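Local coordinates for protein shikimate dehydrogenase (NADP(+)) (Peptoclostridium difficile, PDB 5DZS) that probably catalyses the reversible NADPH-dependent reduction of 3-dehydroshikimate to shikimate, the fourth of seven steps leading to chorismate, at residues Asn99-Gly104 against Gly127-Ala132; Gly5-Lys10 against Lys34-Ser39. All coordinates share one frame; numbering follows the deposited sequence.

How the contacts relate
Both contacts lie by the cleft of a two-domain dehydrogenase. Contact 2 pairs two strands of the mixed sheet of the substrate-binding domain; contact 1 packs helix 101-111 against helix 128-139, whose first turn follows the first strand of the parallel nucleotide-binding sheet. Their centres are 19 Å apart and their nearest atoms about 10 Å, so they do not touch. The predicted shikimate site relates them: contact 1 contributes Asp101, about 3 Å by side chain from the presumed catalytic Lys65, while in contact 2 Asn35 comes about 3 Å from Ser14 and Leu6 about 4 Å from Thr61, again by side chain. Both segments of contact 2 precede those of contact 1 in the sequence.

Contact 1 (Asn99-Gly104 against Gly127-Ala132); sequences NTDYFG and GGASKA. With SO4 (sulfate ion), chain D.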
# COMPACT_ATOMS: atom_id res chain seq x y z
N ASN B 99 -4.88 0.97 9.25
CA ASN B 99 -4.50 1.66 10.47
C ASN B 99 -3.09 2.14 10.38
O ASN B 99 -2.14 1.34 10.35
CB ASN B 99 -4.69 0.76 11.67
CG ASN B 99 -4.48 1.51 12.97
OD1 ASN B 99 -3.47 2.22 13.12
ND2 ASN B 99 -5.41 1.38 13.89
N THR B 100 -2.92 3.45 10.35
CA THR B 100 -1.60 3.99 10.32
C THR B 100 -1.06 4.31 11.74
O THR B 100 0.05 4.89 11.84
CB THR B 100 -1.62 5.27 9.60
OG1 THR B 100 -2.42 6.18 10.39
CG2 THR B 100 -2.17 5.11 8.15
N ASP B 101 -1.77 3.95 12.83
CA ASP B 101 -1.28 4.27 14.21
C ASP B 101 0.07 3.63 14.59
O ASP B 101 0.92 4.29 15.23
CB ASP B 101 -2.33 3.96 15.30
CG ASP B 101 -3.38 5.06 15.47
OD1 ASP B 101 -3.15 6.18 15.00
OD2 ASP B 101 -4.43 4.79 16.11
N TYR B 102 0.26 2.35 14.29
CA TYR B 102 1.54 1.68 14.58
C TYR B 102 2.65 2.38 13.77
O TYR B 102 3.70 2.69 14.32
CB TYR B 102 1.44 0.18 14.23
CG TYR B 102 2.62 -0.71 14.54
CD1 TYR B 102 3.76 -0.70 13.72
CD2 TYR B 102 2.57 -1.62 15.57
CE1 TYR B 102 4.82 -1.54 13.97
CE2 TYR B 102 3.63 -2.48 15.82
CZ TYR B 102 4.75 -2.43 15.01
OH TYR B 102 5.80 -3.28 15.26
N PHE B 103 2.40 2.62 12.49
CA PHE B 103 3.38 3.29 11.62
C PHE B 103 3.80 4.67 12.13
O PHE B 103 5.01 4.98 12.20
CB PHE B 103 2.87 3.41 10.18
CG PHE B 103 3.65 4.38 9.36
CD1 PHE B 103 4.79 3.97 8.67
CD2 PHE B 103 3.31 5.71 9.34
CE1 PHE B 103 5.54 4.88 7.95
CE2 PHE B 103 4.06 6.63 8.63
CZ PHE B 103 5.18 6.21 7.93
N GLY B 104 2.82 5.49 12.51
CA GLY B 104 3.08 6.84 13.00
C GLY B 104 3.87 6.83 14.30
O GLY B 104 4.74 7.70 14.50
N GLY B 127 -8.17 3.10 24.20
CA GLY B 127 -8.79 3.19 22.87
C GLY B 127 -7.98 2.50 21.79
O GLY B 127 -7.10 1.69 22.08
N GLY B 128 -8.25 2.84 20.52
CA GLY B 128 -7.52 2.25 19.40
C GLY B 128 -6.05 2.62 19.39
O GLY B 128 -5.18 1.81 19.05
N ALA B 129 -5.78 3.88 19.73
CA ALA B 129 -4.41 4.42 19.84
C ALA B 129 -3.59 3.64 20.87
O ALA B 129 -2.43 3.28 20.63
CB ALA B 129 -4.45 5.90 20.19
N SER B 130 -4.20 3.36 22.01
CA SER B 130 -3.60 2.55 23.03
C SER B 130 -3.26 1.15 22.52
O SER B 130 -2.20 0.60 22.85
CB SER B 130 -4.57 2.45 24.22
OG SER B 130 -4.09 1.60 25.24
N LYS B 131 -4.15 0.57 21.70
CA LYS B 131 -3.94 -0.77 21.15
C LYS B 131 -2.74 -0.79 20.20
O LYS B 131 -1.95 -1.74 20.19
CB LYS B 131 -5.21 -1.27 20.44
CG LYS B 131 -6.37 -1.63 21.35
CD LYS B 131 -7.61 -2.03 20.55
CE LYS B 131 -8.71 -2.58 21.42
NZ LYS B 131 -9.21 -1.62 22.45
N ALA B 132 -2.59 0.27 19.41
CA ALA B 132 -1.47 0.40 18.48
C ALA B 132 -0.18 0.57 19.24
O ALA B 132 0.85 -0.00 18.86
CB ALA B 132 -1.68 1.57 17.55
S SO4 D . -11.45 4.85 19.85
O1 SO4 D . -10.18 5.48 20.26
O2 SO4 D . -12.39 4.87 21.03
O3 SO4 D . -12.09 5.55 18.72
O4 SO4 D . -11.18 3.45 19.48
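The predicted shikimate site and the glycine-rich turn of the nucleotide-binding domain adjoin here, where the first turn of helix 101-111 meets that of helix 128-139. Tyr102 and Ala132 have the nearest CA atoms, 5.1 Å apart, and Ala132 makes the largest single share of the packing. Its CB presses against the base of the Asp101 side chain, 3.3 Å from Asp101 CB, a tight approach for two carbons, and also lies 3.9 Å from Tyr102 N. The Tyr102 ring, with CG anti to the backbone N (chi1 -176°), runs past Ala132, and its hydroxyl bonds to Asp139 farther along the second helix.

Asp101 leans its carboxylate over the start of helix 128-139: OD2 is 3.7 Å from Ala129 CA. Both oxygens are gripped from elsewhere, OD2 by a salt bridge to Lys65, the predicted proton acceptor, and OD1 by Gln239 NE2. Such pairing would probably keep the carboxylate ionised. An Asx turn precedes the helix and fixes the backbone at Asp101: Asp101 N donates to Asn99 OD1 over a very short 2.4 Å, with the donor nearly along the C=O axis (163°). Asn99 ND2 is held in turn by Ala84 O.

In this Rossmann-like domain the helix following the first strand begins at Gly128, with Gly127 as N-cap. A sulfate, probably from the crystallisation liquor, sits at that positive helix end. Gly128 N reaches its O4 at 3.2 Å and its O1 at 3.3 Å, the latter bond straighter (162° at the hydrogen), and Lys65 N also bonds the ion.

Contact 2 (Gly5-Lys10 against Lys34-Ser39); sequences GLVGEK and KNFEIS
Strands 2-8 and 31-37, joined through helix 16-27, form a beta-alpha-beta unit at one side of the mixed sheet of the substrate-binding domain, strand 31-37 being outermost within the chain. The short segments run parallel, 23° apart in direction, with Gly5, Leu6, Val7 and Gly8 opposite Lys34, Asn35, Phe36 and Glu37. A backbone ladder supports this register. Leu6 uses both polar atoms: its N donates to Lys34 O in the carbonyl plane, while its O takes Phe36 N at 2.7 Å with the donor above that plane. Gly8 N to Phe36 O is weak at 3.5 Å, but Ile38 N to Gly8 O recovers 3.0 Å and extends the pairing beyond strand 31-37.

Packing is tight on the face bearing Val7 and Phe36. The Phe36 ring swings back along the strand (chi1 -65°) until CE2 lies 3.6 Å from Gly5 CA, against a backbone without side chain. The Val7 and Phe36 side chains cross obliquely, Val7 CG2 4.0 Å from Phe36 CB, and Leu46 of helix 46-53 covers Val7 and Ile38. On the other face Leu6 and Asn35 point the same way side by side, with Leu6 CD2 3.8 Å from Asn35 OD1; that oxygen accepts from Ser14, a predicted shikimate-binding residue.

The fit loosens toward exposed Lys10 and Glu37; at Lys34 the side chain alone is exposed. Glu9 turns away to a salt bridge with Lys40, and Lys10 NZ stays 6.1 Å from Glu37 OE1. The extended Glu37 chain instead brings OE2 within 3.6 Å of Lys10 CA, where the same oxygen accepts from Leu11 N.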
# COMPACT_ATOMS: atom_id res chain seq x y z
N GLY B 5 -11.85 13.47 4.07
CA GLY B 5 -12.08 14.16 5.32
C GLY B 5 -11.82 13.33 6.53
O GLY B 5 -11.35 12.19 6.44
N LEU B 6 -12.14 13.93 7.67
CA LEU B 6 -11.91 13.34 8.98
C LEU B 6 -13.24 13.13 9.68
O LEU B 6 -14.00 14.08 9.88
CB LEU B 6 -11.03 14.28 9.83
CG LEU B 6 -10.81 13.88 11.29
CD1 LEU B 6 -10.10 12.54 11.41
CD2 LEU B 6 -10.07 14.97 12.03
N VAL B 7 -13.49 11.87 10.08
CA VAL B 7 -14.72 11.51 10.77
C VAL B 7 -14.48 11.37 12.27
O VAL B 7 -13.59 10.62 12.70
CB VAL B 7 -15.27 10.19 10.22
CG1 VAL B 7 -16.46 9.69 11.05
CG2 VAL B 7 -15.66 10.34 8.75
N GLY B 8 -15.27 12.09 13.06
CA GLY B 8 -15.17 12.03 14.52
C GLY B 8 -16.37 12.72 15.11
O GLY B 8 -17.17 13.28 14.37
N GLU B 9 -16.49 12.73 16.42
CA GLU B 9 -17.68 13.32 17.05
C GLU B 9 -17.58 14.84 17.19
O GLU B 9 -18.53 15.58 16.85
CB GLU B 9 -17.92 12.64 18.39
CG GLU B 9 -19.20 13.05 19.10
CD GLU B 9 -19.33 12.36 20.45
OE1 GLU B 9 -18.30 11.90 21.00
OE2 GLU B 9 -20.47 12.30 20.97
N LYS B 10 -16.42 15.30 17.65
CA LYS B 10 -16.14 16.73 17.86
C LYS B 10 -14.75 17.01 17.32
O LYS B 10 -13.77 16.44 17.81
CB LYS B 10 -16.17 17.06 19.36
CG LYS B 10 -17.44 16.66 20.10
CD LYS B 10 -18.65 17.44 19.61
CE LYS B 10 -19.88 17.11 20.46
NZ LYS B 10 -21.07 17.94 20.08
N LYS B 34 -11.91 18.01 4.42
CA LYS B 34 -12.60 18.75 5.46
C LYS B 34 -13.00 17.87 6.63
O LYS B 34 -12.97 16.65 6.54
CB LYS B 34 -13.80 19.52 4.94
CG LYS B 34 -15.05 18.71 4.73
CD LYS B 34 -16.21 19.62 4.33
CE LYS B 34 -17.50 18.87 4.38
NZ LYS B 34 -18.06 18.71 5.77
N ASN B 35 -13.41 18.47 7.72
CA ASN B 35 -13.96 17.72 8.83
C ASN B 35 -15.37 17.22 8.53
O ASN B 35 -16.18 17.96 7.95
CB ASN B 35 -14.05 18.62 10.08
CG ASN B 35 -12.69 18.89 10.72
OD1 ASN B 35 -11.80 18.07 10.68
ND2 ASN B 35 -12.55 20.08 11.30
N PHE B 36 -15.65 16.00 8.99
CA PHE B 36 -16.96 15.39 8.94
C PHE B 36 -17.38 15.05 10.39
O PHE B 36 -17.22 13.92 10.84
CB PHE B 36 -17.01 14.10 8.12
CG PHE B 36 -16.75 14.25 6.65
CD1 PHE B 36 -17.54 15.07 5.85
CD2 PHE B 36 -15.74 13.53 6.03
CE1 PHE B 36 -17.33 15.15 4.48
CE2 PHE B 36 -15.53 13.64 4.65
CZ PHE B 36 -16.33 14.43 3.89
N GLU B 37 -17.92 16.00 11.11
CA GLU B 37 -18.43 15.73 12.46
C GLU B 37 -19.70 14.90 12.30
O GLU B 37 -20.61 15.27 11.55
CB GLU B 37 -18.71 17.02 13.21
CG GLU B 37 -17.49 17.84 13.59
CD GLU B 37 -17.82 18.96 14.58
OE1 GLU B 37 -18.95 19.50 14.53
OE2 GLU B 37 -16.96 19.28 15.40
N ILE B 38 -19.78 13.79 13.01
CA ILE B 38 -20.94 12.92 12.94
C ILE B 38 -21.23 12.39 14.32
O ILE B 38 -20.33 11.91 15.03
CB ILE B 38 -20.74 11.75 11.95
CG1 ILE B 38 -20.47 12.29 10.54
CG2 ILE B 38 -21.95 10.82 11.96
CD1 ILE B 38 -20.20 11.21 9.53
N SER B 39 -22.50 12.47 14.68
CA SER B 39 -22.96 12.07 16.00
C SER B 39 -22.96 10.54 16.16
O SER B 39 -23.05 9.80 15.19
CB SER B 39 -24.37 12.60 16.23
OG SER B 39 -25.32 11.89 15.47